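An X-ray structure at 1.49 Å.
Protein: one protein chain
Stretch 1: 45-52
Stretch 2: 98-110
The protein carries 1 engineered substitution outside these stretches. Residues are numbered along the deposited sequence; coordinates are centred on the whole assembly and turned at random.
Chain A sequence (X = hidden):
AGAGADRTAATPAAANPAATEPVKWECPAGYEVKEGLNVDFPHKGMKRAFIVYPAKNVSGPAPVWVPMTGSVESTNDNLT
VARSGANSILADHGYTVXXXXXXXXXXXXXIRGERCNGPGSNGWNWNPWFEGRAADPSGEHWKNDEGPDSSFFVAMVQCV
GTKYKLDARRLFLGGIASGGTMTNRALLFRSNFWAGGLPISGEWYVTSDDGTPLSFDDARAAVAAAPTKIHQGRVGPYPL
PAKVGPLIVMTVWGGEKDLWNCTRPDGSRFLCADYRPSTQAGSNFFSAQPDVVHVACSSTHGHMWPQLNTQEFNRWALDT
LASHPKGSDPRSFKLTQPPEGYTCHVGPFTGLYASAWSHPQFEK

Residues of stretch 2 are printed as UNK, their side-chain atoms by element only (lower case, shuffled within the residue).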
# COMPACT_ATOMS: atom_id res chain seq x y z
N GLY A 45 13.17 12.34 -13.77
CA GLY A 45 12.62 13.41 -14.58
C GLY A 45 11.40 14.13 -14.03
O GLY A 45 10.85 15.01 -14.69
N MET A 46 10.93 13.71 -12.86
CA MET A 46 9.78 14.37 -12.23
C MET A 46 10.26 15.14 -11.01
O MET A 46 11.36 14.91 -10.54
CB MET A 46 8.76 13.31 -11.77
CG MET A 46 8.19 12.48 -12.93
SD MET A 46 6.98 11.20 -12.32
CE MET A 46 5.73 12.05 -12.19
N LYS A 47 9.42 16.06 -10.54
CA LYS A 47 9.70 16.81 -9.32
C LYS A 47 8.59 16.35 -8.40
O LYS A 47 7.41 16.55 -8.71
CB LYS A 47 9.53 18.27 -9.53
CG LYS A 47 10.34 18.62 -10.71
CD LYS A 47 11.62 19.10 -10.30
CE LYS A 47 11.61 20.55 -10.78
NZ LYS A 47 12.96 21.16 -10.81
N ARG A 48 9.00 15.77 -7.28
CA ARG A 48 8.07 15.21 -6.32
C ARG A 48 8.05 15.92 -4.98
O ARG A 48 8.96 16.67 -4.63
CB ARG A 48 8.42 13.72 -6.11
CG ARG A 48 8.53 12.92 -7.36
CD ARG A 48 7.20 12.83 -8.14
NE ARG A 48 6.08 12.32 -7.34
CZ ARG A 48 5.69 11.05 -7.37
NH1 ARG A 48 6.32 10.15 -8.15
NH2 ARG A 48 4.69 10.68 -6.58
N ALA A 49 7.02 15.64 -4.18
CA ALA A 49 6.91 16.24 -2.87
C ALA A 49 6.52 15.19 -1.87
O ALA A 49 5.93 14.15 -2.22
CB ALA A 49 5.85 17.37 -2.85
N PHE A 50 6.83 15.48 -0.61
CA PHE A 50 6.48 14.57 0.47
C PHE A 50 6.56 15.32 1.78
O PHE A 50 7.18 16.40 1.85
CB PHE A 50 7.41 13.35 0.50
CG PHE A 50 8.90 13.67 0.63
CD1 PHE A 50 9.66 13.89 -0.52
CD2 PHE A 50 9.51 13.77 1.89
CE1 PHE A 50 11.05 14.19 -0.43
CE2 PHE A 50 10.88 14.08 2.00
CZ PHE A 50 11.65 14.28 0.85
N ILE A 51 5.90 14.80 2.81
CA ILE A 51 5.83 15.49 4.09
C ILE A 51 6.43 14.61 5.16
O ILE A 51 6.13 13.40 5.26
CB ILE A 51 4.36 15.81 4.43
CG1 ILE A 51 3.76 16.70 3.33
CG2 ILE A 51 4.24 16.54 5.78
CD1 ILE A 51 2.21 16.94 3.45
N VAL A 52 7.22 15.22 6.04
CA VAL A 52 7.88 14.47 7.09
C VAL A 52 7.42 14.91 8.46
O VAL A 52 7.43 16.11 8.79
CB VAL A 52 9.43 14.67 7.05
CG1 VAL A 52 10.12 13.93 8.26
CG2 VAL A 52 10.01 14.20 5.73
N UNK A 98 6.65 9.59 6.74
CA UNK A 98 7.19 10.19 5.51
C UNK A 98 6.12 9.88 4.47
O UNK A 98 6.00 8.74 3.99
c UNK A 98 9.50 9.60 6.34
c UNK A 98 10.79 8.80 6.04
c UNK A 98 9.10 10.27 3.94
c UNK A 98 8.52 9.53 5.15
N UNK A 99 5.33 10.91 4.12
CA UNK A 99 4.12 10.75 3.30
C UNK A 99 4.29 11.34 1.94
O UNK A 99 4.41 12.57 1.81
c UNK A 99 2.96 11.46 4.02
N UNK A 100 4.27 10.53 0.91
CA UNK A 100 4.45 11.05 -0.45
C UNK A 100 3.19 11.67 -1.02
O UNK A 100 2.09 11.22 -0.74
c UNK A 100 4.03 8.66 -0.52
c UNK A 100 4.20 9.03 0.95
c UNK A 100 4.83 9.80 -1.26
N UNK A 101 3.39 12.71 -1.83
CA UNK A 101 2.27 13.36 -2.56
C UNK A 101 2.18 12.65 -3.91
O UNK A 101 3.21 12.30 -4.52
c UNK A 101 2.57 14.85 -2.72
c UNK A 101 2.63 15.48 -1.32
c UNK A 101 1.49 15.57 -3.58
N UNK A 102 0.96 12.45 -4.40
CA UNK A 102 0.74 11.78 -5.68
C UNK A 102 1.28 12.64 -6.84
O UNK A 102 1.16 13.88 -6.81
n UNK A 102 -3.38 11.75 -4.41
n UNK A 102 -4.90 13.45 -4.16
c UNK A 102 -4.63 12.17 -4.50
c UNK A 102 -2.89 10.48 -4.89
n UNK A 102 -5.57 11.38 -5.02
c UNK A 102 -0.77 11.53 -5.88
c UNK A 102 -1.34 10.55 -4.87
N UNK A 103 1.87 12.00 -7.84
CA UNK A 103 2.42 12.74 -8.97
C UNK A 103 1.34 13.61 -9.64
O UNK A 103 1.59 14.79 -9.98
c UNK A 103 2.99 11.71 -9.98
N UNK A 104 0.15 13.04 -9.80
CA UNK A 104 -0.95 13.76 -10.43
C UNK A 104 -1.34 15.04 -9.68
O UNK A 104 -1.99 15.90 -10.27
c UNK A 104 -2.21 12.82 -10.54
s UNK A 104 -2.76 12.18 -8.88
N UNK A 105 -1.02 15.14 -8.39
CA UNK A 105 -1.39 16.34 -7.61
C UNK A 105 -0.44 17.52 -7.83
O UNK A 105 -0.63 18.59 -7.23
c UNK A 105 -1.42 15.99 -6.12
N UNK A 106 0.59 17.31 -8.64
CA UNK A 106 1.53 18.39 -8.97
C UNK A 106 2.06 19.07 -7.74
O UNK A 106 2.13 20.30 -7.65
o UNK A 106 -0.67 19.12 -11.66
c UNK A 106 0.42 18.81 -11.16
c UNK A 106 0.84 19.41 -9.87
n UNK A 106 1.27 17.95 -11.71
N UNK A 107 2.50 18.23 -6.80
CA UNK A 107 3.11 18.62 -5.55
C UNK A 107 2.24 19.29 -4.51
O UNK A 107 2.77 19.69 -3.47
c UNK A 107 4.38 19.47 -5.79
o UNK A 107 7.42 19.30 -5.61
c UNK A 107 6.75 19.39 -6.65
n UNK A 107 7.16 20.06 -7.72
c UNK A 107 5.39 18.74 -6.72
N UNK A 108 0.92 19.34 -4.76
CA UNK A 108 0.03 20.00 -3.83
C UNK A 108 -0.58 18.95 -2.91
O UNK A 108 -1.37 18.13 -3.36
c UNK A 108 -1.08 20.71 -4.63
o UNK A 108 -2.88 22.24 -4.25
o UNK A 108 -1.96 21.28 -2.48
c UNK A 108 -2.04 21.46 -3.72
N UNK A 109 -0.20 18.95 -1.63
CA UNK A 109 -0.75 17.95 -0.71
C UNK A 109 -2.20 18.13 -0.37
O UNK A 109 -2.78 17.31 0.32
c UNK A 109 0.17 18.07 0.52
c UNK A 109 0.70 19.92 -0.93
c UNK A 109 0.36 19.64 0.55
N UNK A 110 -2.83 19.20 -0.88
CA UNK A 110 -4.26 19.42 -0.62
C UNK A 110 -5.15 18.98 -1.77
O UNK A 110 -6.36 18.92 -1.60
o UNK A 110 -4.07 20.67 2.01
c UNK A 110 -3.78 21.25 0.99
n UNK A 110 -2.81 22.12 0.92
c UNK A 110 -4.50 20.89 -0.28
O HOH W 1 4.86 15.71 -9.21
O HOH W 2 4.92 14.14 -5.55

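Position 98 has four side-chain carbons, forked at the first, one arm two carbons long. They lie on the same sheet face as Phe50 and Val52 and touch both side chains. This is Ile98, its CG2 4.1 Å from Phe50 CD2, a branched aliphatic group suited to a buried strand.

Position 99 carries one carbon, pointing to the same face as the Ile51 side chain. Its backbone pairs with Ile51: its N donates to Ile51 O, and Ile51 N donates to its O, both at 2.9 Å. It is Ala99, whose small methyl sits beside the larger Ile51.

At position 100 three carbons close a ring onto the backbone nitrogen, and its CA is 3.9 Å from Phe50 CB. This is Pro100. Without an N-H it cannot donate, but opposite Phe50 it occupies a non-hydrogen-bonded site, so the ladder loses nothing.

Position 101 has one carbon bearing two more, packed against Ala49, while its N donates to Ala49 O at 2.9 Å. It is Val101, a buried aliphatic group with CG2 4.0 Å from Ala49 CB.

Position 102 shows three carbons, a nitrogen, and a carbon carrying two further nitrogens, with CA-to-CB pointing away from stretch 1: Arg102, whose guanidinium finds partners elsewhere in the structure.

Position 103 has a single carbon, CB, 3.5 Å from Met46 CE and over one face of the Arg48 guanidinium, 3.8 Å from Arg48 CZ. This is Ala103; a methyl meets both the Met46 methyl and the guanidinium face.

Position 104, one carbon then sulfur, directed away, is Cys104, bonded covalently elsewhere. Position 105, one carbon clear of stretch 1, is Ala105.

At position 106 two carbons end in an oxygen and a nitrogen, pointing away: Asn106, whose positive phi (52°) suits the type I' turn. Position 107 has one carbon more before the same ending and lies against Lys47, Arg48 and Ala49. It is Gln107, whose long chain brings NE2 3.5 Å from Lys47 CB and OE1 3.7 Å from Ala49 CB; both amide atoms are hydrogen-bonded elsewhere.

Position 108, two carbons and two oxygens directed away, is Asp108; its carboxylate OD1 accepts from the backbone N of residue 110 at 2.8 Å. Position 109, a three-carbon ring on nitrogen, has CB 3.7 Å from Ile51 CD1; it is Pro109, offering Ile51 an apolar ring. Position 110, two carbons with oxygen and nitrogen, clear of stretch 1, is Asn110.

The contact begins as an antiparallel ladder and continues as a loop folded against stretch 1. Arg48 NH2 donates to Val101 O at 3.0 Å, and a water accepts from Arg48 NE (2.8 Å) and Ala49 N (2.9 Å), linking both to Val101 O, 2.7 Å from the water oxygen.

Stretch 2, residues 98-110: IAPVRACANQDPN
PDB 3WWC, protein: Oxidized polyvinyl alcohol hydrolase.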